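Local structure of ribonucleoside-diphosphate reductase subunit beta (Streptococcus sanguinis, 4N83) at residues A12-I17 with V81-E86; V16-T21 with G195-Y200. The protein forms the beta subunit of a class Ib ribonucleotide reductase, binds a dimanganese centre, and probably helps convert ribonucleotides into the deoxyribonucleotides needed for DNA synthesis. All blocks are in the same frame, centred on the assembly; numbering follows the deposited sequence.

The segments of interactions 1 and 2 overlap at Val16 and Ile17, at the start of helix 16-27, and the centres of the two contacts lie about 10 Å apart. Interaction 1 joins the preceding turn to the start of helix 84-111; interaction 2 packs the first turns of helix 16-27 on helix 178-206. Two probable hydrogen bonds tie them together: Thr83 OG1 to Asp18 OD2 at 2.8 Å, and Tyr200 OH to Asp15 OD2 at 3.2 Å. Glu86 CG also packs on Tyr197 OH. Interaction 1 lies away from the dimanganese site, whereas in interaction 2 the Tyr197 side chain lies about 9 Å from a manganese ion.

Interaction 1 of 2, residues A12-I17 with V81-E86; sequences AIEDVI and VRTAHE
Ile13 meets His85 through its terminal methyl: CG1 is anti to the carbonyl carbon, and the second torsion (chi2 -69°) bends CD1 over one face of the imidazole. In Thr83, OG1 takes the crowded position between backbone N and carbonyl carbon (chi1 74°), while CG2 goes anti to the carbonyl carbon and faces Glu14. The CH-pi contact from Ile13 CD1 measures 3.9 Å to the centre of the His85 ring and stands 19° off its normal, shifted toward the NE2 and CD2 rim. Near the ring plane, Ala12 O approaches His85 CE1 at 3.5 Å, so the loop touches both a face and the edge. NE2 is hydrogen-bonded to Asn9 O, and Trp10 meets the ring edge-to-face; both residues come just before 12-17. Glu14 and Thr83 slide past each other in opposite directions; the Glu14 carboxylate lies beside the Thr83 methyl, OE2 3.2 Å from CG2, with no hydrogen bond between them. No hydrogen bond crosses between 12-17 and 81-86. Within 81-86, Glu86 N donates to Thr83 OG1 over 3.1 Å, and Arg82 N to Glu86 OE1 over 3.0 Å, the latter meeting the carboxylate from above its plane. Thr83 OG1 is also hydrogen-bonded to Asp18 of helix 16-27. Salt bridges take up the ends of Asp15, with Lys201, and Arg82, with Glu208. Thr83 thus makes a classical side-chain N-cap of helix 84-111, set against the N-terminal loop of this largely helical, ferritin-like small subunit.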
# COMPACT_ATOMS: atom_id res chain seq x y z
N ALA A 12 -17.57 -11.40 5.88
CA ALA A 12 -17.77 -11.25 7.32
C ALA A 12 -17.28 -9.87 7.76
O ALA A 12 -16.30 -9.74 8.49
CB ALA A 12 -17.04 -12.34 8.08
N ILE A 13 -17.98 -8.83 7.29
CA ILE A 13 -17.60 -7.45 7.58
C ILE A 13 -18.09 -7.04 8.97
O ILE A 13 -19.26 -7.23 9.31
CB ILE A 13 -18.17 -6.47 6.53
CG1 ILE A 13 -17.68 -6.82 5.12
CG2 ILE A 13 -17.79 -5.03 6.87
CD1 ILE A 13 -16.19 -6.60 4.88
N GLU A 14 -17.18 -6.49 9.77
CA GLU A 14 -17.49 -6.04 11.12
C GLU A 14 -18.04 -4.61 11.08
O GLU A 14 -19.10 -4.34 11.65
CB GLU A 14 -16.23 -6.10 12.00
CG GLU A 14 -15.73 -7.52 12.24
CD GLU A 14 -14.26 -7.59 12.63
OE1 GLU A 14 -13.68 -8.69 12.53
OE2 GLU A 14 -13.68 -6.56 13.03
N ASP A 15 -17.32 -3.72 10.41
CA ASP A 15 -17.72 -2.32 10.25
C ASP A 15 -18.00 -2.02 8.78
O ASP A 15 -17.10 -2.10 7.94
CB ASP A 15 -16.63 -1.40 10.79
CG ASP A 15 -17.12 0.02 11.03
OD1 ASP A 15 -18.23 0.38 10.58
OD2 ASP A 15 -16.37 0.80 11.67
N VAL A 16 -19.24 -1.64 8.48
CA VAL A 16 -19.69 -1.41 7.10
C VAL A 16 -18.97 -0.29 6.34
O VAL A 16 -18.99 -0.26 5.11
CB VAL A 16 -21.22 -1.14 7.03
CG1 VAL A 16 -21.99 -2.40 7.40
CG2 VAL A 16 -21.61 0.03 7.92
N ILE A 17 -18.33 0.63 7.07
CA ILE A 17 -17.58 1.73 6.44
C ILE A 17 -16.23 1.25 5.89
O ILE A 17 -15.63 1.91 5.04
CB ILE A 17 -17.44 2.94 7.40
CG1 ILE A 17 -18.81 3.61 7.55
CG2 ILE A 17 -16.41 3.94 6.89
CD1 ILE A 17 -18.85 4.81 8.48
N VAL A 81 -5.14 -0.91 14.90
CA VAL A 81 -6.25 -1.31 14.03
C VAL A 81 -7.38 -1.95 14.84
O VAL A 81 -7.14 -2.62 15.84
CB VAL A 81 -5.74 -2.27 12.91
CG1 VAL A 81 -6.63 -3.50 12.74
CG2 VAL A 81 -5.59 -1.52 11.60
N ARG A 82 -8.62 -1.72 14.39
CA ARG A 82 -9.80 -2.30 15.03
C ARG A 82 -10.22 -3.57 14.30
O ARG A 82 -10.30 -4.65 14.90
CB ARG A 82 -10.96 -1.30 15.04
CG ARG A 82 -10.61 0.04 15.67
CD ARG A 82 -11.81 0.98 15.69
NE ARG A 82 -12.86 0.51 16.60
CZ ARG A 82 -12.92 0.77 17.91
NH1 ARG A 82 -11.99 1.50 18.51
NH2 ARG A 82 -13.93 0.29 18.62
N THR A 83 -10.48 -3.44 13.00
CA THR A 83 -10.91 -4.56 12.16
C THR A 83 -9.79 -4.95 11.20
O THR A 83 -8.95 -4.13 10.86
CB THR A 83 -12.16 -4.20 11.34
OG1 THR A 83 -11.80 -3.32 10.26
CG2 THR A 83 -13.21 -3.52 12.21
N ALA A 84 -9.80 -6.21 10.75
CA ALA A 84 -8.80 -6.69 9.78
C ALA A 84 -8.85 -5.89 8.48
O ALA A 84 -7.81 -5.65 7.85
CB ALA A 84 -9.02 -8.17 9.50
N HIS A 85 -10.05 -5.46 8.11
CA HIS A 85 -10.28 -4.74 6.85
C HIS A 85 -9.67 -3.34 6.91
O HIS A 85 -9.21 -2.82 5.90
CB HIS A 85 -11.78 -4.64 6.56
CG HIS A 85 -12.54 -5.90 6.87
ND1 HIS A 85 -13.26 -6.07 8.03
CD2 HIS A 85 -12.66 -7.06 6.18
CE1 HIS A 85 -13.80 -7.27 8.04
NE2 HIS A 85 -13.46 -7.89 6.93
N GLU A 86 -9.68 -2.75 8.10
CA GLU A 86 -9.07 -1.44 8.33
C GLU A 86 -7.57 -1.45 8.00
O GLU A 86 -7.06 -0.48 7.45
CB GLU A 86 -9.28 -1.01 9.79
CG GLU A 86 -8.72 0.37 10.13
CD GLU A 86 -9.10 0.83 11.53
OE1 GLU A 86 -9.79 0.07 12.25
OE2 GLU A 86 -8.71 1.95 11.91

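Interaction 2 of 2, residues V16-T21 with G195-Y200; sequences VIDKST and GTYIGY
Three side chains of helix 16-27 meet the Tyr197 ring, each at a different place. Thr21 crosses it obliquely and lays CG2 over one face, a CH-pi contact of 3.8 Å from that methyl to the Tyr197 ring centre, offset toward the rim near CG and CD1. Ile17 CG2 comes in the ring plane at the edge, 4.0 Å from Tyr197 CD1. Asp18 stands across the phenol end, its carboxylate turned 79° from the ring, and OD1 accepts a hydrogen bond from Tyr197 OH at 2.8 Å, on the anti side and tilted out of the carboxylate plane. Tyr197 CG is anti to the backbone N (chi1 -175°), the start of a side chain that spans the gap between helices whose axes are 11.5 Å apart and antiparallel at 165°. Ile17 and Tyr200 reach toward each other tip to tip, and Ile17 CD1 rests over one face of the Tyr200 ring, 3.8 Å from its centre. On helix 16-27, Ile17 O is gripped by Thr21 N, Ser20 OG and Thr21 OG1; the last bond is consistent with the rotation that turns Thr21 CG2 to Tyr197. Val89 of helix 84-111 touches both Thr21 and Tyr197, so three helices meet here. The Tyr197 side chain is about 6 Å from that of His194, a manganese ligand on the same helix. This is antiparallel helix packing bridged by aromatic side chains, joining the N-terminal helix to a metal-bearing helix of the ferritin-like fold.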
# COMPACT_ATOMS: atom_id res chain seq x y z
N VAL A 16 -19.24 -1.64 8.48
CA VAL A 16 -19.69 -1.41 7.10
C VAL A 16 -18.97 -0.29 6.34
O VAL A 16 -18.99 -0.26 5.11
CB VAL A 16 -21.22 -1.14 7.03
CG1 VAL A 16 -21.99 -2.40 7.40
CG2 VAL A 16 -21.61 0.03 7.92
N ILE A 17 -18.33 0.63 7.07
CA ILE A 17 -17.58 1.73 6.44
C ILE A 17 -16.23 1.25 5.89
O ILE A 17 -15.63 1.91 5.04
CB ILE A 17 -17.44 2.94 7.40
CG1 ILE A 17 -18.81 3.61 7.55
CG2 ILE A 17 -16.41 3.94 6.89
CD1 ILE A 17 -18.85 4.81 8.48
N ASP A 18 -15.76 0.09 6.36
CA ASP A 18 -14.56 -0.53 5.79
C ASP A 18 -14.81 -0.87 4.33
O ASP A 18 -13.98 -0.58 3.46
CB ASP A 18 -14.18 -1.80 6.56
CG ASP A 18 -13.84 -1.54 8.02
OD1 ASP A 18 -13.39 -0.42 8.35
OD2 ASP A 18 -14.03 -2.47 8.83
N LYS A 19 -15.96 -1.51 4.07
CA LYS A 19 -16.42 -1.80 2.70
C LYS A 19 -16.33 -0.56 1.81
O LYS A 19 -15.64 -0.57 0.80
CB LYS A 19 -17.87 -2.28 2.71
CG LYS A 19 -18.06 -3.78 2.85
CD LYS A 19 -19.53 -4.15 2.69
CE LYS A 19 -19.73 -5.55 2.15
NZ LYS A 19 -21.02 -5.68 1.42
N SER A 20 -17.05 0.49 2.21
CA SER A 20 -17.20 1.68 1.38
C SER A 20 -15.90 2.47 1.19
O SER A 20 -15.65 3.00 0.11
CB SER A 20 -18.29 2.59 1.95
OG SER A 20 -18.04 2.90 3.31
N THR A 21 -15.09 2.54 2.24
CA THR A 21 -13.83 3.28 2.19
C THR A 21 -12.81 2.59 1.28
O THR A 21 -12.05 3.25 0.58
CB THR A 21 -13.21 3.49 3.58
OG1 THR A 21 -14.21 3.97 4.48
CG2 THR A 21 -12.06 4.48 3.51
N GLY A 195 -8.99 11.79 5.62
CA GLY A 195 -9.39 12.56 6.80
C GLY A 195 -10.71 12.08 7.38
O GLY A 195 -10.84 11.92 8.59
N THR A 196 -11.69 11.84 6.50
CA THR A 196 -13.00 11.35 6.92
C THR A 196 -12.92 9.97 7.57
O THR A 196 -13.56 9.73 8.60
CB THR A 196 -13.97 11.28 5.72
OG1 THR A 196 -14.01 12.55 5.06
CG2 THR A 196 -15.38 10.91 6.17
N TYR A 197 -12.14 9.07 6.98
CA TYR A 197 -12.02 7.71 7.47
C TYR A 197 -11.22 7.64 8.77
O TYR A 197 -11.65 6.99 9.73
CB TYR A 197 -11.37 6.80 6.43
CG TYR A 197 -11.32 5.34 6.84
CD1 TYR A 197 -12.50 4.64 7.10
CD2 TYR A 197 -10.12 4.66 6.95
CE1 TYR A 197 -12.47 3.31 7.47
CE2 TYR A 197 -10.08 3.33 7.32
CZ TYR A 197 -11.26 2.65 7.58
OH TYR A 197 -11.23 1.33 7.95
N ILE A 198 -10.06 8.29 8.79
CA ILE A 198 -9.23 8.34 9.99
C ILE A 198 -9.98 9.09 11.10
O ILE A 198 -9.94 8.68 12.26
CB ILE A 198 -7.86 9.02 9.72
CG1 ILE A 198 -7.01 8.15 8.78
CG2 ILE A 198 -7.11 9.25 11.03
CD1 ILE A 198 -5.79 8.85 8.22
N GLY A 199 -10.66 10.17 10.73
CA GLY A 199 -11.48 10.93 11.66
C GLY A 199 -12.70 10.19 12.19
O GLY A 199 -13.18 10.49 13.29
N TYR A 200 -13.22 9.24 11.41
CA TYR A 200 -14.35 8.42 11.85
C TYR A 200 -13.92 7.40 12.89
O TYR A 200 -14.57 7.25 13.93
CB TYR A 200 -14.99 7.70 10.66
CG TYR A 200 -15.85 6.53 11.08
CD1 TYR A 200 -17.01 6.72 11.82
CD2 TYR A 200 -15.50 5.22 10.75
CE1 TYR A 200 -17.80 5.66 12.22
CE2 TYR A 200 -16.28 4.15 11.14
CZ TYR A 200 -17.43 4.37 11.87
OH TYR A 200 -18.21 3.31 12.26